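Local coordinates for galactose mutarotase related enzyme (Lactobacillus acidophilus, PDB 3DCD), which probably binds a carbohydrate and acts as an isomerase of the aldose 1-epimerase kind, although its own substrate and activity are not established, at residues Val170-Lys175 / Ala204-Leu209; Ala177-Asn182 / Gly257-Asp262. All blocks are in the same frame, centred on the assembly; numbering follows the deposited sequence.

Contact 1: residues Val170-Lys175 / Ala204-Leu209; sequences VRIPLK and ALIYEL
Arg171 and Tyr207 face each other as the non-hydrogen-bonded pair of a single antiparallel beta bridge in this galactose mutarotase-like beta-sandwich. The bridge joins the interrupted strand 169-175 to strand 205-208, whose opposite edge pairs with strand 236-240. Two backbone bonds flank the pair: Glu208 N gives a nearly straight one to Val170 O (2.9 Å, 175° at the hydrogen), and Ile172 N gives the other to Ile206 O at 2.8 Å. Ile206 O also takes a CA-H...O contact from Arg171 CA.

Beyond Ile172 the strands part, and apolar side chains and water fill in. Leu174 crosses Ile206 at about a right angle, its CG 3.6 Å from Ile206 CD1, while Leu174 CD1 meets Ala204 CB. One water accepts from both Arg171 NE and Ile206 N and sits against the carbonyls of Ile172 and Ala204; a second bridges Leu174 N to Ala204 O, with Arg171 NH2 more distant. Water thus replaces direct strand pairing here.

The charged side chains lie on different sides of the bridge. Glu208 runs beside Val170, OE1 3.4 Å from Val170 CB, and OE2 rests on Ile172 CD1; its charge is met by a salt bridge from OE2 to Arg184. Arg171, with CG anti to the backbone N (chi1 -178°) and the chain extended from CG to NE, carries its guanidinium obliquely across the Leu205 side chain. There Leu205 CD2 sits over the centre of one guanidinium face, 3.6 Å from Arg171 CZ.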
loop_
_atom_site.group_PDB
_atom_site.type_symbol
_atom_site.label_atom_id
_atom_site.label_comp_id
_atom_site.label_asym_id
_atom_site.label_seq_id
_atom_site.Cartn_x
_atom_site.Cartn_y
_atom_site.Cartn_z
ATOM N N VAL A 170 16.301 8.158 5.341
ATOM C CA VAL A 170 17.057 6.906 5.347
ATOM C C VAL A 170 16.351 5.905 4.440
ATOM O O VAL A 170 15.142 5.690 4.583
ATOM C CB VAL A 170 17.177 6.322 6.766
ATOM C CG1 VAL A 170 17.925 4.990 6.744
ATOM C CG2 VAL A 170 17.895 7.317 7.692
ATOM N N ARG A 171 17.090 5.338 3.486
ATOM C CA ARG A 171 16.574 4.225 2.676
ATOM C C ARG A 171 17.014 2.914 3.303
ATOM O O ARG A 171 18.179 2.775 3.707
ATOM C CB ARG A 171 17.133 4.274 1.246
ATOM C CG ARG A 171 16.593 3.152 0.336
ATOM C CD ARG A 171 17.419 3.021 -0.930
ATOM N NE ARG A 171 17.226 1.708 -1.563
ATOM C CZ ARG A 171 17.716 1.395 -2.755
ATOM N NH1 ARG A 171 18.428 2.291 -3.432
ATOM N NH2 ARG A 171 17.493 0.201 -3.274
ATOM N N ILE A 172 16.102 1.945 3.357
ATOM C CA ILE A 172 16.441 0.599 3.799
ATOM C C ILE A 172 16.482 -0.312 2.585
ATOM O O ILE A 172 15.421 -0.638 2.035
ATOM C CB ILE A 172 15.418 0.034 4.806
ATOM C CG1 ILE A 172 15.126 1.057 5.927
ATOM C CG2 ILE A 172 15.917 -1.344 5.374
ATOM C CD1 ILE A 172 13.961 0.670 6.853
ATOM N N PRO A 173 17.686 -0.740 2.164
ATOM C CA PRO A 173 17.703 -1.543 0.947
ATOM C C PRO A 173 17.205 -2.962 1.198
ATOM O O PRO A 173 17.332 -3.481 2.318
ATOM C CB PRO A 173 19.188 -1.557 0.526
ATOM C CG PRO A 173 19.933 -0.816 1.550
ATOM C CD PRO A 173 19.033 -0.557 2.727
ATOM N N LEU A 174 16.637 -3.577 0.162
ATOM C CA LEU A 174 16.215 -4.976 0.246
ATOM C C LEU A 174 17.258 -5.877 -0.389
ATOM O O LEU A 174 17.816 -5.536 -1.426
ATOM C CB LEU A 174 14.874 -5.190 -0.465
ATOM C CG LEU A 174 13.580 -4.783 0.232
ATOM C CD1 LEU A 174 12.465 -4.626 -0.785
ATOM C CD2 LEU A 174 13.189 -5.796 1.293
ATOM N N LYS A 175 17.531 -7.015 0.247
ATOM C CA LYS A 175 18.406 -8.047 -0.318
ATOM C C LYS A 175 17.733 -9.394 -0.030
ATOM O O LYS A 175 17.491 -9.742 1.129
ATOM C CB LYS A 175 19.810 -7.963 0.301
ATOM C CG LYS A 175 20.934 -8.616 -0.525
ATOM C CD LYS A 175 22.297 -8.529 0.192
ATOM C CE LYS A 175 23.130 -7.303 -0.262
ATOM N NZ LYS A 175 24.304 -6.959 0.647
ATOM N N ALA A 204 12.056 -2.927 -4.143
ATOM C CA ALA A 204 11.399 -1.707 -3.659
ATOM C C ALA A 204 12.370 -0.725 -3.020
ATOM O O ALA A 204 13.326 -1.138 -2.360
ATOM C CB ALA A 204 10.299 -2.066 -2.649
ATOM N N LEU A 205 12.128 0.564 -3.235
ATOM C CA LEU A 205 12.846 1.620 -2.531
ATOM C C LEU A 205 12.061 1.862 -1.237
ATOM O O LEU A 205 10.882 2.189 -1.289
ATOM C CB LEU A 205 12.897 2.885 -3.399
ATOM C CG LEU A 205 13.430 2.696 -4.823
ATOM C CD1 LEU A 205 13.298 3.997 -5.657
ATOM C CD2 LEU A 205 14.877 2.217 -4.784
ATOM N N ILE A 206 12.707 1.683 -0.082
ATOM C CA ILE A 206 12.012 1.783 1.195
ATOM C C ILE A 206 12.569 2.945 1.973
ATOM O O ILE A 206 13.771 2.960 2.253
ATOM C CB ILE A 206 12.153 0.475 2.053
ATOM C CG1 ILE A 206 11.599 -0.734 1.285
ATOM C CG2 ILE A 206 11.452 0.648 3.417
ATOM C CD1 ILE A 206 11.871 -2.098 1.952
ATOM N N TYR A 207 11.696 3.902 2.317
ATOM C CA TYR A 207 12.117 5.104 3.037
ATOM C C TYR A 207 11.508 5.177 4.428
ATOM O O TYR A 207 10.319 4.919 4.618
ATOM C CB TYR A 207 11.816 6.378 2.228
ATOM C CG TYR A 207 12.468 6.369 0.856
ATOM C CD1 TYR A 207 13.838 6.576 0.712
ATOM C CD2 TYR A 207 11.709 6.109 -0.295
ATOM C CE1 TYR A 207 14.434 6.549 -0.546
ATOM C CE2 TYR A 207 12.295 6.074 -1.553
ATOM C CZ TYR A 207 13.649 6.317 -1.671
ATOM O OH TYR A 207 14.224 6.284 -2.918
ATOM N N GLU A 208 12.362 5.486 5.401
ATOM C CA GLU A 208 11.946 5.719 6.766
ATOM C C GLU A 208 11.304 7.096 6.811
ATOM O O GLU A 208 11.924 8.079 6.406
ATOM C CB GLU A 208 13.166 5.656 7.695
ATOM C CG GLU A 208 13.718 4.216 7.854
ATOM C CD GLU A 208 14.874 4.110 8.836
ATOM O OE1 GLU A 208 15.351 5.162 9.343
ATOM O OE2 GLU A 208 15.308 2.967 9.096
ATOM N N LEU A 209 10.060 7.146 7.290
ATOM C CA LEU A 209 9.303 8.389 7.404
ATOM C C LEU A 209 9.221 8.855 8.854
ATOM O O LEU A 209 9.288 8.040 9.779
ATOM C CB LEU A 209 7.891 8.201 6.852
ATOM C CG LEU A 209 7.813 7.829 5.368
ATOM C CD1 LEU A 209 6.377 7.652 4.920
ATOM C CD2 LEU A 209 8.479 8.907 4.527
HETATM O O HOH W 1 14.421 9.014 7.449
HETATM O O HOH W 2 15.103 0.207 -0.498
HETATM O O HOH W 3 15.843 -2.416 -2.462
#

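Contact 2: residues Ala177-Asn182 / Gly257-Asp262; sequences ASLDWN and GIADRD
Leu179 and Arg261 form a single backbone bridge, fastening the short strand 178-179 to the loop that follows strand 249-256 in this epimerase-family domain. Leu179 N donates to Asp260 O (2.8 Å) and Leu179 O accepts from Asp262 N (2.9 Å). The tight part is the apolar one: the Leu179 side chain packs against Ile258, CD1 to CD1 at 3.6 Å, with Leu179 CG in contact with the carbonyl oxygens of Ala259 and Asp260.

Trp181 extends this packing toward the surface. Its CG is anti to the backbone N (chi1 -169°), and the Arg261 guanidinium lies flat on one face of the indole, planes 7° apart, in a cation-pi stack with CZ 3.7 Å from the centroid of the five-membered ring. Tyr272 adds a cation-pi contact to Arg261 and an edge-to-face one to Trp181.

The looser side is acidic and wet. Asp180 OD1 and Asp262 OD2 stand 4.0 Å apart without a direct bond, and two waters each donate to both oxygens; Asp180 OD2 turns to Asn183 ND2. Two like charges so close would tend to repel, so these waters probably ease the repulsion by offering protons to both carboxylates.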
loop_
_atom_site.group_PDB
_atom_site.type_symbol
_atom_site.label_atom_id
_atom_site.label_comp_id
_atom_site.label_asym_id
_atom_site.label_seq_id
_atom_site.Cartn_x
_atom_site.Cartn_y
_atom_site.Cartn_z
ATOM N N ALA A 177 14.650 -10.214 -0.366
ATOM C CA ALA A 177 13.352 -9.942 0.235
ATOM C C ALA A 177 13.379 -9.661 1.747
ATOM O O ALA A 177 12.317 -9.516 2.372
ATOM C CB ALA A 177 12.323 -11.051 -0.130
ATOM N N SER A 178 14.593 -9.575 2.311
ATOM C CA SER A 178 14.781 -9.157 3.698
ATOM C C SER A 178 15.452 -7.796 3.741
ATOM O O SER A 178 16.117 -7.396 2.772
ATOM C CB SER A 178 15.627 -10.160 4.460
ATOM O OG SER A 178 14.889 -11.366 4.644
ATOM N N LEU A 179 15.278 -7.083 4.853
ATOM C CA LEU A 179 15.968 -5.783 5.035
ATOM C C LEU A 179 17.485 -5.957 5.217
ATOM O O LEU A 179 17.953 -6.608 6.168
ATOM C CB LEU A 179 15.366 -4.964 6.195
ATOM C CG LEU A 179 13.836 -4.806 6.324
ATOM C CD1 LEU A 179 13.490 -3.878 7.494
ATOM C CD2 LEU A 179 13.208 -4.270 5.037
ATOM N N ASP A 180 18.242 -5.371 4.296
ATOM C CA ASP A 180 19.691 -5.342 4.335
ATOM C C ASP A 180 20.084 -4.232 5.333
ATOM O O ASP A 180 20.596 -3.157 4.971
ATOM C CB ASP A 180 20.223 -5.100 2.912
ATOM C CG ASP A 180 21.722 -5.164 2.813
ATOM O OD1 ASP A 180 22.386 -5.729 3.709
ATOM O OD2 ASP A 180 22.242 -4.636 1.814
ATOM N N TRP A 181 19.825 -4.515 6.605
ATOM C CA TRP A 181 19.809 -3.498 7.640
ATOM C C TRP A 181 21.079 -2.653 7.689
ATOM O O TRP A 181 21.007 -1.425 7.789
ATOM C CB TRP A 181 19.519 -4.109 9.019
ATOM C CG TRP A 181 19.233 -3.023 10.008
ATOM C CD1 TRP A 181 20.107 -2.486 10.907
ATOM C CD2 TRP A 181 18.008 -2.291 10.141
ATOM N NE1 TRP A 181 19.498 -1.457 11.599
ATOM C CE2 TRP A 181 18.202 -1.334 11.160
ATOM C CE3 TRP A 181 16.755 -2.364 9.509
ATOM C CZ2 TRP A 181 17.192 -0.459 11.564
ATOM C CZ3 TRP A 181 15.755 -1.495 9.911
ATOM C CH2 TRP A 181 15.982 -0.548 10.927
ATOM N N ASN A 182 22.234 -3.296 7.596
ATOM C CA ASN A 182 23.489 -2.558 7.789
ATOM C C ASN A 182 23.862 -1.627 6.652
ATOM O O ASN A 182 24.820 -0.852 6.762
ATOM C CB ASN A 182 24.644 -3.499 8.132
ATOM C CG ASN A 182 24.601 -3.968 9.589
ATOM O OD1 ASN A 182 25.102 -5.058 9.916
ATOM N ND2 ASN A 182 24.018 -3.150 10.472
ATOM N N GLY A 257 4.318 -1.396 9.111
ATOM C CA GLY A 257 4.834 -2.758 9.225
ATOM C C GLY A 257 5.930 -2.871 8.194
ATOM O O GLY A 257 6.027 -2.023 7.323
ATOM N N ILE A 258 6.761 -3.911 8.282
ATOM C CA ILE A 258 7.850 -4.049 7.323
ATOM C C ILE A 258 8.343 -5.489 7.231
ATOM O O ILE A 258 8.105 -6.304 8.133
ATOM C CB ILE A 258 8.997 -3.042 7.662
ATOM C CG1 ILE A 258 9.977 -2.853 6.489
ATOM C CG2 ILE A 258 9.689 -3.374 8.979
ATOM C CD1 ILE A 258 10.861 -1.582 6.656
ATOM N N ALA A 259 9.008 -5.813 6.125
ATOM C CA ALA A 259 9.581 -7.141 5.933
ATOM C C ALA A 259 10.544 -7.512 7.078
ATOM O O ALA A 259 11.075 -6.629 7.759
ATOM C CB ALA A 259 10.326 -7.168 4.628
ATOM N N ASP A 260 10.792 -8.808 7.255
ATOM C CA ASP A 260 11.853 -9.279 8.157
ATOM C C ASP A 260 13.197 -8.613 7.822
ATOM O O ASP A 260 13.531 -8.408 6.655
ATOM C CB ASP A 260 12.040 -10.805 8.044
ATOM C CG ASP A 260 11.241 -11.601 9.086
ATOM O OD1 ASP A 260 10.515 -11.014 9.924
ATOM O OD2 ASP A 260 11.353 -12.846 9.065
ATOM N N ARG A 261 13.948 -8.267 8.861
ATOM C CA ARG A 261 15.354 -7.932 8.722
ATOM C C ARG A 261 16.157 -9.162 8.389
ATOM O O ARG A 261 15.764 -10.288 8.750
ATOM C CB ARG A 261 15.871 -7.352 10.033
ATOM C CG ARG A 261 15.338 -5.951 10.248
ATOM C CD ARG A 261 15.486 -5.511 11.670
ATOM N NE ARG A 261 16.876 -5.437 12.096
ATOM C CZ ARG A 261 17.316 -4.560 13.000
ATOM N NH1 ARG A 261 16.474 -3.683 13.549
ATOM N NH2 ARG A 261 18.594 -4.555 13.341
ATOM N N ASP A 262 17.300 -8.952 7.737
ATOM C CA ASP A 262 18.173 -10.063 7.396
ATOM C C ASP A 262 18.531 -10.904 8.627
ATOM O O ASP A 262 18.674 -12.123 8.525
ATOM C CB ASP A 262 19.429 -9.617 6.618
ATOM C CG ASP A 262 20.210 -8.467 7.288
ATOM O OD1 ASP A 262 19.831 -7.952 8.377
ATOM O OD2 ASP A 262 21.245 -8.072 6.690
HETATM O O HOH W 4 21.243 -8.651 4.104
HETATM O O HOH W 5 22.706 -5.970 6.968
#

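Contacts 1 and 2 have centres about 9 Å apart and share one small sheet, in which strand 169-175 runs into its antiparallel neighbour 178-179. Polar links between them are a probable backbone hydrogen bond from Asp180 N to Pro173 O (2.9 Å) and a long, weak ion pair, Lys175 NZ to Asp180 OD2 at 3.3 Å. Their apolar faces merge as well: Ile172 CG2 meets Leu179 CB at 3.8 Å, and Ile172 CD1 reaches Ile258 CD1 at the same distance. Ile206 also touches Leu179 and Ile258, so strand 205-208 and loop 257-262, far apart in sequence, close on one apolar cluster around this small sheet.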